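Local coordinates for dual specificity protein phosphatase 12 (PDB 4KI9), which removes phosphate from phosphotyrosine and from phosphoserine or phosphothreonine in proteins, the piece described here being its dual-specificity catalytic domain, at residues P6-V16 against R79-H90; T101-F112 against L136-E145. The protein carries 2 engineered substitutions. All coordinates share one frame; numbering follows the deposited sequence.

Interaction 1: residues P6-V16 against R79-H90; sequences PGLYFGGAAAV and RAEGRAVLVHSH. Engineered in segment 79-90: S89 (natural residue Cys). With PO4 (phosphate ion), chain B.
Strand 8-11 runs parallel to strand 84-88, their axes 4.6 Å apart at closest approach and 22° from each other, and a ladder of backbone bonds alternates from V85 N to G7 O, Y9 N to V85 O, V87 N to Y9 O, G11 N to V87 O and S89 N to G11 O. Beyond the strands the pairing continues in a turn: A13 N reaches H90 O at 2.8 Å, coming from above that carbonyl's plane. On one face of the sheet L8 lies alongside V85, CD2 to CG1 4.1 Å, with both touching I75 of helix 68-80, while F10 leans toward helix 95-108. On the other face L86 and H88 reach A15 and V16 of the short helix that follows, while Y9 lies beside L86. L86 sends CD1 to Y9 CB and CD2 to V16 CG1, the latter at 3.9 Å. The H88 imidazole carries V16 over one face, a CH-pi contact with CG1 3.7 Å from the ring centroid. With CG set between the backbone N and carbonyl carbon (chi1 80°), that ring can donate from ND1 to S89 O, while NE2 is bonded to T32; two bonds thus fix its rotation. At the far end the R79 guanidinium lies flat against G7 CA and grips R83 O side-on with NE and NH2, NE at 3.0 Å, tying helix 68-80 to the turn before the strand. S89, engineered in place of the natural cysteine, directs OG to phosphate O3 at 2.7 Å, and H90 N makes a weak bond to O1. The loop that leaves central strand 84-88 and wraps its backbone N-H groups and R95 round phosphate is the P-loop of the protein tyrosine phosphatase fold, with position 89 the predicted site of the phosphocysteine intermediate.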
loop_
_atom_site.group_PDB
_atom_site.type_symbol
_atom_site.label_atom_id
_atom_site.label_comp_id
_atom_site.label_asym_id
_atom_site.label_seq_id
_atom_site.Cartn_x
_atom_site.Cartn_y
_atom_site.Cartn_z
ATOM N N PRO A 6 -7.807 8.162 10.844
ATOM C CA PRO A 6 -6.879 9.066 11.541
ATOM C C PRO A 6 -5.428 8.563 11.579
ATOM O O PRO A 6 -5.169 7.400 11.901
ATOM C CB PRO A 6 -7.481 9.195 12.948
ATOM C CG PRO A 6 -8.551 8.153 13.043
ATOM C CD PRO A 6 -9.007 7.869 11.648
ATOM N N GLY A 7 -4.500 9.438 11.198
ATOM C CA GLY A 7 -3.080 9.105 11.176
ATOM C C GLY A 7 -2.630 8.326 9.946
ATOM O O GLY A 7 -1.478 7.916 9.856
ATOM N N LEU A 8 -3.520 8.124 8.985
ATOM C CA LEU A 8 -3.162 7.327 7.806
ATOM C C LEU A 8 -3.588 8.020 6.506
ATOM O O LEU A 8 -4.781 8.218 6.248
ATOM C CB LEU A 8 -3.778 5.927 7.911
ATOM C CG LEU A 8 -3.154 4.716 7.200
ATOM C CD1 LEU A 8 -4.221 3.907 6.485
ATOM C CD2 LEU A 8 -1.995 5.049 6.259
ATOM N N TYR A 9 -2.602 8.366 5.684
ATOM C CA TYR A 9 -2.828 9.172 4.490
ATOM C C TYR A 9 -2.263 8.476 3.259
ATOM O O TYR A 9 -1.328 7.680 3.364
ATOM C CB TYR A 9 -2.155 10.547 4.645
ATOM C CG TYR A 9 -2.640 11.383 5.823
ATOM C CD1 TYR A 9 -2.203 11.129 7.123
ATOM C CD2 TYR A 9 -3.518 12.444 5.624
ATOM C CE1 TYR A 9 -2.640 11.903 8.195
ATOM C CE2 TYR A 9 -3.965 13.215 6.681
ATOM C CZ TYR A 9 -3.525 12.946 7.961
ATOM O OH TYR A 9 -3.973 13.729 8.997
ATOM N N PHE A 10 -2.834 8.766 2.090
ATOM C CA PHE A 10 -2.234 8.322 0.840
ATOM C C PHE A 10 -2.324 9.413 -0.222
ATOM O O PHE A 10 -3.167 10.305 -0.137
ATOM C CB PHE A 10 -2.831 6.994 0.349
ATOM C CG PHE A 10 -4.133 7.136 -0.401
ATOM C CD1 PHE A 10 -5.335 7.205 0.281
ATOM C CD2 PHE A 10 -4.155 7.165 -1.788
ATOM C CE1 PHE A 10 -6.540 7.324 -0.406
ATOM C CE2 PHE A 10 -5.360 7.288 -2.484
ATOM C CZ PHE A 10 -6.549 7.365 -1.789
ATOM N N GLY A 11 -1.438 9.355 -1.209
ATOM C CA GLY A 11 -1.411 10.374 -2.245
ATOM C C GLY A 11 -0.396 10.049 -3.319
ATOM O O GLY A 11 0.142 8.944 -3.354
ATOM N N GLY A 12 -0.145 11.008 -4.203
ATOM C CA GLY A 12 0.799 10.820 -5.287
ATOM C C GLY A 12 2.093 11.575 -5.058
ATOM O O GLY A 12 2.413 11.942 -3.932
ATOM N N ALA A 13 2.836 11.806 -6.136
ATOM C CA ALA A 13 4.112 12.512 -6.063
ATOM C C ALA A 13 3.972 13.908 -5.459
ATOM O O ALA A 13 4.906 14.413 -4.838
ATOM C CB ALA A 13 4.749 12.595 -7.448
ATOM N N ALA A 14 2.810 14.525 -5.650
ATOM C CA ALA A 14 2.543 15.850 -5.100
ATOM C C ALA A 14 2.701 15.849 -3.585
ATOM O O ALA A 14 3.341 16.733 -3.023
ATOM C CB ALA A 14 1.149 16.319 -5.486
ATOM N N ALA A 15 2.132 14.834 -2.940
ATOM C CA ALA A 15 2.122 14.732 -1.483
ATOM C C ALA A 15 3.514 14.834 -0.861
ATOM O O ALA A 15 3.679 15.411 0.212
ATOM C CB ALA A 15 1.431 13.442 -1.044
ATOM N N VAL A 16 4.513 14.287 -1.539
ATOM C CA VAL A 16 5.872 14.319 -1.012
ATOM C C VAL A 16 6.637 15.564 -1.449
ATOM O O VAL A 16 7.590 15.969 -0.789
ATOM C CB VAL A 16 6.670 13.045 -1.378
ATOM C CG1 VAL A 16 6.497 11.972 -0.303
ATOM C CG2 VAL A 16 6.249 12.521 -2.739
ATOM N N ARG A 79 1.784 3.182 13.107
ATOM C CA ARG A 79 0.503 3.581 13.697
ATOM C C ARG A 79 0.423 3.071 15.139
ATOM O O ARG A 79 -0.058 3.768 16.027
ATOM C CB ARG A 79 -0.672 3.048 12.860
ATOM C CG ARG A 79 -0.733 3.609 11.432
ATOM C CD ARG A 79 -1.642 4.829 11.324
ATOM N NE ARG A 79 -1.282 5.844 12.286
ATOM C CZ ARG A 79 -1.984 6.143 13.372
ATOM N NH1 ARG A 79 -3.123 5.522 13.634
ATOM N NH2 ARG A 79 -1.536 7.071 14.194
ATOM N N ALA A 80 0.920 1.865 15.391
ATOM C CA ALA A 80 0.876 1.364 16.770
ATOM C C ALA A 80 1.710 2.245 17.703
ATOM O O ALA A 80 1.454 2.315 18.912
ATOM C CB ALA A 80 1.345 -0.075 16.842
ATOM N N GLU A 81 2.701 2.925 17.127
ATOM C CA GLU A 81 3.577 3.806 17.888
ATOM C C GLU A 81 3.047 5.235 17.948
ATOM O O GLU A 81 3.695 6.115 18.515
ATOM C CB GLU A 81 4.987 3.791 17.281
ATOM C CG GLU A 81 6.054 3.235 18.192
ATOM C CD GLU A 81 5.972 1.734 18.359
ATOM O OE1 GLU A 81 6.582 1.210 19.318
ATOM O OE2 GLU A 81 5.310 1.079 17.527
ATOM N N GLY A 82 1.870 5.468 17.375
ATOM C CA GLY A 82 1.281 6.801 17.362
ATOM C C GLY A 82 1.852 7.748 16.313
ATOM O O GLY A 82 1.724 8.962 16.442
ATOM N N ARG A 83 2.483 7.205 15.272
ATOM C CA ARG A 83 3.024 8.027 14.185
ATOM C C ARG A 83 2.016 8.146 13.040
ATOM O O ARG A 83 1.323 7.177 12.711
ATOM C CB ARG A 83 4.344 7.438 13.660
ATOM C CG ARG A 83 5.416 7.321 14.724
ATOM C CD ARG A 83 6.686 6.620 14.232
ATOM N NE ARG A 83 7.575 6.406 15.372
ATOM C CZ ARG A 83 8.007 5.220 15.798
ATOM N NH1 ARG A 83 8.795 5.159 16.865
ATOM N NH2 ARG A 83 7.672 4.104 15.163
ATOM N N ALA A 84 1.918 9.331 12.440
ATOM C CA ALA A 84 1.112 9.487 11.220
ATOM C C ALA A 84 1.898 9.006 10.010
ATOM O O ALA A 84 3.102 9.281 9.884
ATOM C CB ALA A 84 0.679 10.930 11.023
ATOM N N VAL A 85 1.206 8.307 9.115
ATOM C CA VAL A 85 1.831 7.627 7.987
ATOM C C VAL A 85 1.326 8.147 6.635
ATOM O O VAL A 85 0.126 8.347 6.444
ATOM C CB VAL A 85 1.527 6.109 8.053
ATOM C CG1 VAL A 85 2.039 5.393 6.810
ATOM C CG2 VAL A 85 2.132 5.512 9.290
ATOM N N LEU A 86 2.250 8.363 5.701
ATOM C CA LEU A 86 1.895 8.632 4.308
ATOM C C LEU A 86 2.314 7.446 3.452
ATOM O O LEU A 86 3.457 6.991 3.534
ATOM C CB LEU A 86 2.612 9.890 3.808
ATOM C CG LEU A 86 2.458 10.156 2.297
ATOM C CD1 LEU A 86 0.994 10.414 1.906
ATOM C CD2 LEU A 86 3.357 11.302 1.833
ATOM N N VAL A 87 1.392 6.932 2.646
ATOM C CA VAL A 87 1.733 5.930 1.631
ATOM C C VAL A 87 1.562 6.612 0.291
ATOM O O VAL A 87 0.470 7.103 -0.020
ATOM C CB VAL A 87 0.781 4.715 1.655
ATOM C CG1 VAL A 87 1.152 3.740 0.539
ATOM C CG2 VAL A 87 0.824 4.023 3.009
ATOM N N HIS A 88 2.621 6.689 -0.502
ATOM C CA HIS A 88 2.493 7.380 -1.788
ATOM C C HIS A 88 3.095 6.620 -2.960
ATOM O O HIS A 88 4.058 5.860 -2.806
ATOM C CB HIS A 88 3.107 8.785 -1.725
ATOM C CG HIS A 88 4.599 8.794 -1.864
ATOM N ND1 HIS A 88 5.227 9.007 -3.067
ATOM C CD2 HIS A 88 5.583 8.606 -0.952
ATOM C CE1 HIS A 88 6.538 8.958 -2.895
ATOM N NE2 HIS A 88 6.780 8.716 -1.620
ATOM N N SER A 89 2.504 6.843 -4.134
ATOM C CA SER A 89 3.039 6.372 -5.402
ATOM C C SER A 89 3.331 7.596 -6.284
ATOM O O SER A 89 3.643 8.665 -5.767
ATOM C CB SER A 89 2.034 5.437 -6.074
ATOM O OG SER A 89 0.715 5.963 -6.021
ATOM N N HIS A 90 3.242 7.451 -7.603
ATOM C CA HIS A 90 3.403 8.617 -8.475
ATOM C C HIS A 90 2.087 9.369 -8.700
ATOM O O HIS A 90 2.026 10.586 -8.530
ATOM C CB HIS A 90 4.034 8.250 -9.821
ATOM C CG HIS A 90 4.282 9.437 -10.704
ATOM N ND1 HIS A 90 3.553 9.683 -11.848
ATOM C CD2 HIS A 90 5.163 10.460 -10.591
ATOM C CE1 HIS A 90 3.981 10.801 -12.408
ATOM N NE2 HIS A 90 4.955 11.293 -11.666
HETATM P P PO4 B . 0.322 4.977 -9.432
HETATM O O1 PO4 B . 1.517 5.882 -9.620
HETATM O O2 PO4 B . 0.784 3.569 -9.165
HETATM O O3 PO4 B . -0.556 5.483 -8.315
HETATM O O4 PO4 B . -0.477 4.945 -10.717
#

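Interaction 2: residues T101-F112 against L136-E145; sequences TAFLMKTDQLPF and LKLYQAMGYE
L136 of helix 130-141 meets T101, A102 and M105 of helix 95-108 and F112 at the start of helix 112-122 as a knob in a hole, within the helical layer of the dual-specificity phosphatase fold; helices 95-108 and 130-141 run nearly parallel, 13° apart over the segments described. The apolar contacts centre on this leucine. Its CD2 rests on A102 CB at 3.7 Å, CB and CD1 lie against the F112 ring, and M105 crosses it with SD. Bent at chi3 (63°), the methionine brings CE against L136 O and Q140 CB, and the same methyl meets the edge of the Y144 ring, 3.8 Å from CE1.

Aromatic contacts continue with Y144, whose ring is laid against the end of helix 95-108: M105 O and Q109 CA lie over one face, and OH comes up against the L110-P111 peptide. Replacing the tyrosine by alanine is likely to open a gap beside M105 and Q109 and leave the CE methyl of M105 less restrained. Y139 brings its ring edge to A102 O, while its OH touches K106 CD at 3.3 Å.

Polar links are few. K106, its chain extended, passes along Y144 O so that its NZ pairs with D69, which also binds Y139 OH. The one hydrogen bond between the segments ends on Q140 OE1, which an extended chain carries to the first turn of helix 112-122: F112 N donates to OE1 at 2.8 Å and 170°, from above the amide plane.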
loop_
_atom_site.group_PDB
_atom_site.type_symbol
_atom_site.label_atom_id
_atom_site.label_comp_id
_atom_site.label_asym_id
_atom_site.label_seq_id
_atom_site.Cartn_x
_atom_site.Cartn_y
_atom_site.Cartn_z
ATOM N N THR A 101 -5.215 -0.608 0.604
ATOM C CA THR A 101 -6.254 -1.630 0.610
ATOM C C THR A 101 -5.773 -2.869 1.365
ATOM O O THR A 101 -6.501 -3.416 2.201
ATOM C CB THR A 101 -6.715 -1.993 -0.811
ATOM O OG1 THR A 101 -7.138 -0.801 -1.494
ATOM C CG2 THR A 101 -7.899 -2.988 -0.767
ATOM N N ALA A 102 -4.532 -3.284 1.105
ATOM C CA ALA A 102 -3.986 -4.453 1.780
ATOM C C ALA A 102 -3.942 -4.221 3.288
ATOM O O ALA A 102 -4.244 -5.116 4.085
ATOM C CB ALA A 102 -2.596 -4.786 1.241
ATOM N N PHE A 103 -3.570 -3.017 3.683
ATOM C CA PHE A 103 -3.516 -2.686 5.108
ATOM C C PHE A 103 -4.898 -2.754 5.759
ATOM O O PHE A 103 -5.068 -3.299 6.849
ATOM C CB PHE A 103 -2.952 -1.283 5.286
ATOM C CG PHE A 103 -2.991 -0.800 6.706
ATOM C CD1 PHE A 103 -1.970 -1.141 7.593
ATOM C CD2 PHE A 103 -4.045 -0.018 7.156
ATOM C CE1 PHE A 103 -2.005 -0.695 8.901
ATOM C CE2 PHE A 103 -4.093 0.414 8.455
ATOM C CZ PHE A 103 -3.068 0.081 9.333
ATOM N N LEU A 104 -5.883 -2.176 5.088
ATOM C CA LEU A 104 -7.257 -2.228 5.562
ATOM C C LEU A 104 -7.724 -3.673 5.628
ATOM O O LEU A 104 -8.323 -4.077 6.610
ATOM C CB LEU A 104 -8.176 -1.410 4.655
ATOM C CG LEU A 104 -7.972 0.102 4.680
ATOM C CD1 LEU A 104 -8.963 0.804 3.754
ATOM C CD2 LEU A 104 -8.084 0.642 6.125
ATOM N N MET A 105 -7.423 -4.454 4.594
ATOM C CA MET A 105 -7.774 -5.871 4.579
ATOM C C MET A 105 -7.201 -6.630 5.778
ATOM O O MET A 105 -7.923 -7.333 6.484
ATOM C CB MET A 105 -7.291 -6.534 3.276
ATOM C CG MET A 105 -8.052 -6.101 2.022
ATOM S SD MET A 105 -7.287 -6.706 0.513
ATOM C CE MET A 105 -7.448 -8.476 0.740
ATOM N N LYS A 106 -5.901 -6.507 6.003
ATOM C CA LYS A 106 -5.252 -7.296 7.045
ATOM C C LYS A 106 -5.620 -6.843 8.454
ATOM O O LYS A 106 -5.935 -7.676 9.305
ATOM C CB LYS A 106 -3.731 -7.319 6.848
ATOM C CG LYS A 106 -3.023 -8.300 7.765
ATOM C CD LYS A 106 -1.539 -8.436 7.439
ATOM C CE LYS A 106 -0.963 -9.649 8.159
ATOM N NZ LYS A 106 0.389 -10.030 7.674
ATOM N N THR A 107 -5.601 -5.536 8.709
ATOM C CA THR A 107 -5.918 -5.040 10.053
ATOM C C THR A 107 -7.367 -5.327 10.457
ATOM O O THR A 107 -7.634 -5.773 11.574
ATOM C CB THR A 107 -5.612 -3.539 10.237
ATOM O OG1 THR A 107 -6.273 -2.770 9.224
ATOM C CG2 THR A 107 -4.115 -3.284 10.170
ATOM N N ASP A 108 -8.293 -5.094 9.533
ATOM C CA ASP A 108 -9.706 -5.290 9.808
ATOM C C ASP A 108 -10.219 -6.689 9.455
ATOM O O ASP A 108 -11.391 -6.995 9.702
ATOM C CB ASP A 108 -10.543 -4.258 9.045
ATOM C CG ASP A 108 -10.260 -2.838 9.473
ATOM O OD1 ASP A 108 -10.644 -1.911 8.731
ATOM O OD2 ASP A 108 -9.646 -2.642 10.538
ATOM N N GLN A 109 -9.359 -7.529 8.882
ATOM C CA GLN A 109 -9.778 -8.840 8.389
ATOM C C GLN A 109 -10.977 -8.657 7.473
ATOM O O GLN A 109 -12.028 -9.259 7.685
ATOM C CB GLN A 109 -10.139 -9.780 9.544
ATOM C CG GLN A 109 -9.061 -9.899 10.603
ATOM C CD GLN A 109 -8.436 -11.276 10.648
ATOM O OE1 GLN A 109 -8.095 -11.853 9.617
ATOM N NE2 GLN A 109 -8.276 -11.809 11.851
ATOM N N LEU A 110 -10.824 -7.789 6.479
ATOM C CA LEU A 110 -11.919 -7.407 5.584
ATOM C C LEU A 110 -11.637 -7.951 4.194
ATOM O O LEU A 110 -10.522 -7.808 3.699
ATOM C CB LEU A 110 -11.955 -5.889 5.451
ATOM C CG LEU A 110 -12.955 -4.967 6.129
ATOM C CD1 LEU A 110 -12.772 -3.573 5.551
ATOM C CD2 LEU A 110 -14.383 -5.445 5.925
ATOM N N PRO A 111 -12.647 -8.551 3.541
ATOM C CA PRO A 111 -12.451 -8.992 2.156
ATOM C C PRO A 111 -12.037 -7.859 1.213
ATOM O O PRO A 111 -12.374 -6.695 1.449
ATOM C CB PRO A 111 -13.838 -9.526 1.760
ATOM C CG PRO A 111 -14.433 -9.976 3.040
ATOM C CD PRO A 111 -13.936 -9.012 4.093
ATOM N N PHE A 112 -11.316 -8.208 0.153
ATOM C CA PHE A 112 -10.782 -7.223 -0.786
ATOM C C PHE A 112 -11.835 -6.237 -1.295
ATOM O O PHE A 112 -11.607 -5.025 -1.317
ATOM C CB PHE A 112 -10.120 -7.922 -1.980
ATOM C CG PHE A 112 -9.996 -7.047 -3.205
ATOM C CD1 PHE A 112 -10.770 -7.293 -4.335
ATOM C CD2 PHE A 112 -9.115 -5.977 -3.223
ATOM C CE1 PHE A 112 -10.655 -6.492 -5.464
ATOM C CE2 PHE A 112 -8.995 -5.175 -4.340
ATOM C CZ PHE A 112 -9.770 -5.429 -5.463
ATOM N N LEU A 136 -4.477 -8.936 -4.545
ATOM C CA LEU A 136 -5.170 -8.764 -3.269
ATOM C C LEU A 136 -6.204 -9.862 -3.015
ATOM O O LEU A 136 -6.471 -10.219 -1.864
ATOM C CB LEU A 136 -5.815 -7.381 -3.171
ATOM C CG LEU A 136 -4.816 -6.241 -3.003
ATOM C CD1 LEU A 136 -5.544 -4.910 -3.040
ATOM C CD2 LEU A 136 -4.059 -6.395 -1.694
ATOM N N LYS A 137 -6.786 -10.403 -4.084
ATOM C CA LYS A 137 -7.695 -11.536 -3.927
ATOM C C LYS A 137 -6.925 -12.753 -3.432
ATOM O O LYS A 137 -7.396 -13.479 -2.556
ATOM C CB LYS A 137 -8.442 -11.823 -5.246
ATOM C CG LYS A 137 -9.472 -10.748 -5.536
ATOM C CD LYS A 137 -10.245 -10.997 -6.825
ATOM C CE LYS A 137 -11.198 -9.846 -7.079
ATOM N NZ LYS A 137 -11.591 -9.742 -8.507
ATOM N N LEU A 138 -5.715 -12.948 -3.961
ATOM C CA LEU A 138 -4.852 -14.028 -3.495
ATOM C C LEU A 138 -4.460 -13.830 -2.035
ATOM O O LEU A 138 -4.445 -14.776 -1.262
ATOM C CB LEU A 138 -3.589 -14.124 -4.344
ATOM C CG LEU A 138 -3.816 -14.397 -5.836
ATOM C CD1 LEU A 138 -2.508 -14.733 -6.479
ATOM C CD2 LEU A 138 -4.830 -15.518 -6.062
ATOM N N TYR A 139 -4.121 -12.592 -1.682
ATOM C CA TYR A 139 -3.812 -12.204 -0.305
ATOM C C TYR A 139 -4.938 -12.603 0.660
ATOM O O TYR A 139 -4.681 -13.217 1.686
ATOM C CB TYR A 139 -3.585 -10.693 -0.256
ATOM C CG TYR A 139 -2.862 -10.136 0.966
ATOM C CD1 TYR A 139 -1.633 -10.650 1.378
ATOM C CD2 TYR A 139 -3.379 -9.038 1.650
ATOM C CE1 TYR A 139 -0.950 -10.104 2.467
ATOM C CE2 TYR A 139 -2.709 -8.486 2.745
ATOM C CZ TYR A 139 -1.495 -9.016 3.136
ATOM O OH TYR A 139 -0.826 -8.472 4.208
ATOM N N GLN A 140 -6.177 -12.254 0.325
ATOM C CA GLN A 140 -7.343 -12.678 1.106
ATOM C C GLN A 140 -7.448 -14.211 1.153
ATOM O O GLN A 140 -7.582 -14.811 2.226
ATOM C CB GLN A 140 -8.627 -12.083 0.508
ATOM C CG GLN A 140 -9.928 -12.552 1.178
ATOM C CD GLN A 140 -11.165 -11.961 0.520
ATOM O OE1 GLN A 140 -11.088 -10.936 -0.160
ATOM N NE2 GLN A 140 -12.314 -12.608 0.720
ATOM N N ALA A 141 -7.374 -14.840 -0.014
ATOM C CA ALA A 141 -7.484 -16.295 -0.094
ATOM C C ALA A 141 -6.429 -17.002 0.761
ATOM O O ALA A 141 -6.665 -18.101 1.249
ATOM C CB ALA A 141 -7.403 -16.765 -1.551
ATOM N N MET A 142 -5.273 -16.368 0.949
ATOM C CA MET A 142 -4.224 -16.919 1.816
ATOM C C MET A 142 -4.428 -16.594 3.308
ATOM O O MET A 142 -3.641 -17.002 4.159
ATOM C CB MET A 142 -2.836 -16.444 1.356
ATOM C CG MET A 142 -2.342 -17.070 0.038
ATOM S SD MET A 142 -0.638 -16.576 -0.395
ATOM C CE MET A 142 -0.903 -14.856 -0.808
ATOM N N GLY A 143 -5.482 -15.860 3.630
ATOM C CA GLY A 143 -5.746 -15.524 5.016
ATOM C C GLY A 143 -5.164 -14.184 5.412
ATOM O O GLY A 143 -4.823 -13.970 6.577
ATOM N N TYR A 144 -5.078 -13.275 4.443
ATOM C CA TYR A 144 -4.495 -11.942 4.641
ATOM C C TYR A 144 -3.054 -12.053 5.094
ATOM O O TYR A 144 -2.630 -11.390 6.036
ATOM C CB TYR A 144 -5.318 -11.107 5.634
ATOM C CG TYR A 144 -6.787 -11.066 5.303
ATOM C CD1 TYR A 144 -7.245 -10.349 4.214
ATOM C CD2 TYR A 144 -7.722 -11.754 6.078
ATOM C CE1 TYR A 144 -8.602 -10.320 3.899
ATOM C CE2 TYR A 144 -9.069 -11.735 5.769
ATOM C CZ TYR A 144 -9.505 -11.013 4.682
ATOM O OH TYR A 144 -10.845 -10.981 4.368
ATOM N N GLU A 145 -2.310 -12.907 4.408
ATOM C CA GLU A 145 -0.905 -13.163 4.699
ATOM C C GLU A 145 -0.227 -13.513 3.390
ATOM O O GLU A 145 -0.896 -13.951 2.460
ATOM C CB GLU A 145 -0.782 -14.373 5.609
ATOM C CG GLU A 145 -0.327 -14.055 7.005
ATOM C CD GLU A 145 -0.038 -15.312 7.797
ATOM O OE1 GLU A 145 -0.202 -16.413 7.219
ATOM O OE2 GLU A 145 0.353 -15.198 8.981
#

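The two interactions lie on opposite sides of the chain's centre, their own centres 19 Å apart, and both are partly buried. Interaction 1 belongs to the sheet and is held chiefly by backbone bonds, with side chains filling in on both faces and a phosphate at one end; interaction 2 belongs to the helical layer and relies on leucine, methionine and aromatic side chains, with a single hydrogen bond across. They are joined in sequence, since strand 84-88 leads through the phosphate-binding loop into helix 95-108, and in space, where L8 CD1 packs on F103 CD2 at 4.0 Å. Helix 68-80 touches both, through I75 and L68.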